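Local coordinates for plasmid Partition par B protein (Enterobacteria phage P1, PDB 1ZX4) that controls partitioning of its plasmid by recognising and binding the cis-acting partition site, the parS DNA centromere, at residues L17-K21 with V41-L45. Residue numbers count along the deposited sequence, not the author numbering.
Sequences LMRMK and VTRAL. With nucleotides of chain B; nucleotides of chain A.
An apolar helix-helix crossing backs the helix-turn-helix DNA-binding unit in this C-terminal fragment of ParB, where residues 17-21 of helix 10-22 meet residues 41-45 of recognition helix 38-48. The axes of the two short segments come within 10.9 Å and cross at 103° (N-to-C directions), confining contact to a crossing point, with Leu17 CA and Leu45 CA 6.6 Å apart. Leu17 (chi1 m, chi2 t) points across the gap, its CD1 3.6 Å from Val41 CG1 and 3.3 Å from Ala44 CB; the short alanine leaves room for the leucine. Leu45 (m, t) reaches back, its CD2 3.5 Å from Met18 CG (selenomethionine) and its CD1 4.1 Å from CD of Lys21, whose aliphatic chain flanks the patch and whose NZ is hydrogen-bonded to Gln27 OE1. On the far face Arg43 reads guanine DG18 of chain B: NH1 donates to N7 (2.8 Å) and NH2 to O6 (very short, 2.4 Å). Helix 27-35 packs against both helices, and Leu36 in the turn touches Leu17 and Val41, so the three form one compact unit.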
ATOM      1  N   LEU C  17       1.326 -42.615  -7.069  1.00 86.95           N
ATOM      2  CA  LEU C  17       0.014 -42.954  -7.592  1.00 84.99           C
ATOM      3  C   LEU C  17      -0.404 -42.024  -8.727  1.00 84.53           C
ATOM      4  O   LEU C  17      -1.125 -42.433  -9.619  1.00 93.87           O
ATOM      5  CB  LEU C  17      -1.030 -42.960  -6.466  1.00 81.53           C
ATOM      6  CG  LEU C  17      -0.634 -43.823  -5.251  1.00 79.01           C
ATOM      7  CD1 LEU C  17      -1.845 -44.094  -4.379  1.00 74.82           C
ATOM      8  CD2 LEU C  17      -0.048 -45.131  -5.718  1.00 73.96           C
HETATM    9  N   MSE C  18       0.038 -40.781  -8.735  1.00 79.61           N
HETATM   10  CA  MSE C  18      -0.342 -39.928  -9.845  1.00 77.41           C
HETATM   11  C   MSE C  18       0.537 -40.201 -11.038  1.00 78.55           C
HETATM   12  O   MSE C  18       0.076 -40.255 -12.167  1.00 83.54           O
HETATM   13  CB  MSE C  18      -0.213 -38.478  -9.471  1.00 73.34           C
HETATM   14  CG  MSE C  18      -1.275 -38.079  -8.545  1.00 82.82           C
HETATM   15 SE   MSE C  18      -2.235 -36.767  -9.437  1.00 99.59          SE
HETATM   16  CE  MSE C  18      -3.577 -37.849 -10.269  1.00 97.58           C
ATOM     17  N   ARG C  19       1.818 -40.380 -10.782  1.00 78.74           N
ATOM     18  CA  ARG C  19       2.764 -40.632 -11.848  1.00 80.10           C
ATOM     19  C   ARG C  19       2.204 -41.743 -12.738  1.00 82.68           C
ATOM     20  O   ARG C  19       2.256 -41.662 -13.965  1.00 83.16           O
ATOM     21  CB  ARG C  19       4.106 -41.036 -11.244  1.00 77.95           C
ATOM     22  CG  ARG C  19       5.265 -40.884 -12.169  1.00 79.01           C
ATOM     23  CD  ARG C  19       6.388 -41.694 -11.628  1.00 84.17           C
ATOM     24  NE  ARG C  19       6.807 -41.185 -10.330  1.00 87.55           N
ATOM     25  CZ  ARG C  19       7.500 -41.894  -9.449  1.00 90.56           C
ATOM     26  NH1 ARG C  19       7.842 -43.151  -9.709  1.00 91.75           N
ATOM     27  NH2 ARG C  19       7.888 -41.332  -8.322  1.00 92.33           N
HETATM   28  N   MSE C  20       1.652 -42.773 -12.110  1.00 86.43           N
HETATM   29  CA  MSE C  20       1.064 -43.885 -12.842  1.00 87.48           C
HETATM   30  C   MSE C  20      -0.266 -43.405 -13.388  1.00 86.04           C
HETATM   31  O   MSE C  20      -0.540 -43.508 -14.589  1.00 85.21           O
HETATM   32  CB  MSE C  20       0.856 -45.064 -11.904  1.00 90.29           C
HETATM   33  CG  MSE C  20       2.114 -45.412 -11.156  1.00 95.63           C
HETATM   34 SE   MSE C  20       1.849 -46.850  -9.942  1.00110.04          SE
HETATM   35  CE  MSE C  20       3.180 -48.084 -10.629  1.00 99.66           C
ATOM     36  N   LYS C  21      -1.086 -42.861 -12.499  1.00 84.38           N
ATOM     37  CA  LYS C  21      -2.374 -42.339 -12.905  1.00 88.51           C
ATOM     38  C   LYS C  21      -2.148 -41.541 -14.184  1.00 89.73           C
ATOM     39  O   LYS C  21      -2.663 -41.895 -15.229  1.00 92.93           O
ATOM     40  CB  LYS C  21      -2.978 -41.459 -11.801  1.00 86.32           C
ATOM     41  CG  LYS C  21      -4.294 -40.818 -12.195  1.00 87.80           C
ATOM     42  CD  LYS C  21      -5.248 -40.674 -11.017  1.00 82.71           C
ATOM     43  CE  LYS C  21      -6.692 -40.515 -11.489  1.00 88.44           C
ATOM     44  NZ  LYS C  21      -7.506 -41.757 -11.220  1.00 87.17           N
ATOM     45  N   VAL C  41      -5.704 -46.124  -2.342  1.00 66.36           N
ATOM     46  CA  VAL C  41      -5.311 -45.358  -3.513  1.00 60.60           C
ATOM     47  C   VAL C  41      -6.225 -44.162  -3.673  1.00 60.75           C
ATOM     48  O   VAL C  41      -5.833 -43.135  -4.234  1.00 60.86           O
ATOM     49  CB  VAL C  41      -5.328 -46.194  -4.794  1.00 54.11           C
ATOM     50  CG1 VAL C  41      -4.779 -45.365  -5.934  1.00 59.19           C
ATOM     51  CG2 VAL C  41      -4.465 -47.435  -4.625  1.00 54.28           C
ATOM     52  N   THR C  42      -7.446 -44.271  -3.183  1.00 58.48           N
ATOM     53  CA  THR C  42      -8.303 -43.111  -3.285  1.00 58.61           C
ATOM     54  C   THR C  42      -7.640 -42.079  -2.399  1.00 62.80           C
ATOM     55  O   THR C  42      -7.176 -41.031  -2.860  1.00 61.94           O
ATOM     56  CB  THR C  42      -9.682 -43.385  -2.742  1.00 54.30           C
ATOM     57  OG1 THR C  42     -10.347 -44.311  -3.609  1.00 63.79           O
ATOM     58  CG2 THR C  42     -10.458 -42.089  -2.631  1.00 40.94           C
ATOM     59  N   ARG C  43      -7.580 -42.445  -1.117  1.00 66.88           N
ATOM     60  CA  ARG C  43      -7.017 -41.660  -0.028  1.00 61.52           C
ATOM     61  C   ARG C  43      -5.627 -41.091  -0.352  1.00 60.27           C
ATOM     62  O   ARG C  43      -5.405 -39.882  -0.236  1.00 62.42           O
ATOM     63  CB  ARG C  43      -6.981 -42.539   1.235  1.00 58.95           C
ATOM     64  CG  ARG C  43      -8.383 -42.953   1.801  1.00 58.18           C
ATOM     65  CD  ARG C  43      -8.289 -44.134   2.833  1.00 57.10           C
ATOM     66  NE  ARG C  43      -9.582 -44.610   3.351  1.00 42.61           N
ATOM     67  CZ  ARG C  43      -9.824 -45.864   3.775  1.00 48.81           C
ATOM     68  NH1 ARG C  43      -8.882 -46.831   3.775  1.00 33.14           N
ATOM     69  NH2 ARG C  43     -11.048 -46.178   4.171  1.00 44.96           N
ATOM     70  N   ALA C  44      -4.693 -41.937  -0.773  1.00 54.16           N
ATOM     71  CA  ALA C  44      -3.358 -41.453  -1.098  1.00 55.38           C
ATOM     72  C   ALA C  44      -3.354 -40.321  -2.149  1.00 62.70           C
ATOM     73  O   ALA C  44      -2.548 -39.382  -2.047  1.00 62.77           O
ATOM     74  CB  ALA C  44      -2.499 -42.600  -1.563  1.00 49.96           C
ATOM     75  N   LEU C  45      -4.228 -40.411  -3.164  1.00 66.91           N
ATOM     76  CA  LEU C  45      -4.322 -39.367  -4.193  1.00 63.60           C
ATOM     77  C   LEU C  45      -5.139 -38.227  -3.589  1.00 66.51           C
ATOM     78  O   LEU C  45      -4.755 -37.048  -3.659  1.00 69.26           O
ATOM     79  CB  LEU C  45      -4.997 -39.890  -5.467  1.00 56.33           C
ATOM     80  CG  LEU C  45      -4.287 -41.041  -6.186  1.00 56.48           C
ATOM     81  CD1 LEU C  45      -5.308 -41.697  -7.080  1.00 58.49           C
ATOM     82  CD2 LEU C  45      -3.075 -40.595  -6.998  1.00 49.76           C
TER
ATOM     83  P    DG B  18      -5.450 -51.042   3.473  1.00 68.19           P
ATOM     84  OP1  DG B  18      -4.114 -51.454   2.982  1.00 63.38           O
ATOM     85  OP2  DG B  18      -6.074 -49.795   2.971  1.00 65.82           O
ATOM     86  O5'  DG B  18      -6.424 -52.258   3.262  1.00 68.56           O
ATOM     87  C5'  DG B  18      -6.173 -53.464   3.943  1.00 69.20           C
ATOM     88  C4'  DG B  18      -7.469 -54.205   4.135  1.00 69.35           C
ATOM     89  O4'  DG B  18      -8.374 -53.351   4.871  1.00 72.09           O
ATOM     90  C3'  DG B  18      -8.157 -54.510   2.818  1.00 67.75           C
ATOM     91  O3'  DG B  18      -8.696 -55.811   2.869  1.00 76.09           O
ATOM     92  C2'  DG B  18      -9.223 -53.436   2.689  1.00 62.31           C
ATOM     93  C1'  DG B  18      -9.546 -53.090   4.126  1.00 58.67           C
ATOM     94  N9   DG B  18      -9.867 -51.692   4.347  1.00 50.55           N
ATOM     95  C8   DG B  18      -9.190 -50.604   3.858  1.00 48.97           C
ATOM     96  N7   DG B  18      -9.719 -49.464   4.224  1.00 47.55           N
ATOM     97  C5   DG B  18     -10.806 -49.831   5.009  1.00 47.43           C
ATOM     98  C6   DG B  18     -11.752 -49.024   5.705  1.00 49.39           C
ATOM     99  O6   DG B  18     -11.815 -47.795   5.738  1.00 54.95           O
ATOM    100  N1   DG B  18     -12.684 -49.798   6.414  1.00 38.62           N
ATOM    101  C2   DG B  18     -12.688 -51.180   6.441  1.00 45.25           C
ATOM    102  N2   DG B  18     -13.636 -51.762   7.193  1.00 41.73           N
ATOM    103  N3   DG B  18     -11.812 -51.943   5.779  1.00 46.16           N
ATOM    104  C4   DG B  18     -10.908 -51.204   5.096  1.00 46.83           C
TER
ATOM    105  P    DT A   5     -11.899 -41.188  -6.274  1.00 75.51           P
ATOM    106  OP1  DT A   5     -11.799 -39.707  -6.339  1.00 68.70           O
ATOM    107  OP2  DT A   5     -10.677 -42.006  -6.035  1.00 74.82           O
ATOM    108  O5'  DT A   5     -13.048 -41.542  -5.233  1.00 68.46           O
ATOM    109  C5'  DT A   5     -14.356 -41.063  -5.473  1.00 72.17           C
ATOM    110  C4'  DT A   5     -15.233 -41.226  -4.255  1.00 72.68           C
ATOM    111  O4'  DT A   5     -15.726 -42.578  -4.136  1.00 70.26           O
ATOM    112  C3'  DT A   5     -14.634 -40.854  -2.905  1.00 72.15           C
ATOM    113  O3'  DT A   5     -15.567 -40.022  -2.209  1.00 78.66           O
ATOM    114  C2'  DT A   5     -14.476 -42.199  -2.216  1.00 68.09           C
ATOM    115  C1'  DT A   5     -15.606 -43.019  -2.805  1.00 56.44           C
ATOM    116  N1   DT A   5     -15.343 -44.460  -2.867  1.00 50.84           N
ATOM    117  C2   DT A   5     -16.311 -45.328  -2.387  1.00 50.10           C
ATOM    118  O2   DT A   5     -17.381 -44.944  -1.917  1.00 53.29           O
ATOM    119  N3   DT A   5     -15.991 -46.663  -2.500  1.00 42.38           N
ATOM    120  C4   DT A   5     -14.833 -47.194  -3.047  1.00 46.27           C
ATOM    121  O4   DT A   5     -14.679 -48.419  -3.116  1.00 49.78           O
ATOM    122  C5   DT A   5     -13.867 -46.229  -3.516  1.00 45.25           C
ATOM    123  C7   DT A   5     -12.573 -46.732  -4.085  1.00 43.33           C
ATOM    124  C6   DT A   5     -14.166 -44.927  -3.408  1.00 42.85           C
TER
ATOM    125  P    DT B  17      -3.641 -46.148   6.157  1.00 71.31           P
ATOM    126  OP1  DT B  17      -2.291 -45.877   5.590  1.00 67.94           O
ATOM    127  OP2  DT B  17      -4.857 -45.557   5.519  1.00 73.45           O
ATOM    128  O5'  DT B  17      -3.866 -47.710   6.269  1.00 62.81           O
ATOM    129  C5'  DT B  17      -4.629 -48.192   7.362  1.00 67.10           C
ATOM    130  C4'  DT B  17      -5.178 -49.555   7.049  1.00 65.64           C
ATOM    131  O4'  DT B  17      -6.393 -49.702   7.818  1.00 63.80           O
ATOM    132  C3'  DT B  17      -5.599 -49.618   5.596  1.00 68.37           C
ATOM    133  O3'  DT B  17      -5.451 -50.899   5.052  1.00 64.44           O
ATOM    134  C2'  DT B  17      -7.059 -49.240   5.614  1.00 73.80           C
ATOM    135  C1'  DT B  17      -7.532 -49.687   6.980  1.00 59.81           C
ATOM    136  N1   DT B  17      -8.506 -48.739   7.556  1.00 50.41           N
ATOM    137  C2   DT B  17      -9.481 -49.266   8.352  1.00 50.17           C
ATOM    138  O2   DT B  17      -9.538 -50.447   8.613  1.00 57.79           O
ATOM    139  N3   DT B  17     -10.392 -48.363   8.832  1.00 49.30           N
ATOM    140  C4   DT B  17     -10.419 -47.007   8.592  1.00 50.29           C
ATOM    141  O4   DT B  17     -11.298 -46.312   9.110  1.00 51.07           O
ATOM    142  C5   DT B  17      -9.355 -46.511   7.729  1.00 47.49           C
ATOM    143  C7   DT B  17      -9.325 -45.055   7.382  1.00 49.53           C
ATOM    144  C6   DT B  17      -8.451 -47.389   7.278  1.00 42.13           C
TER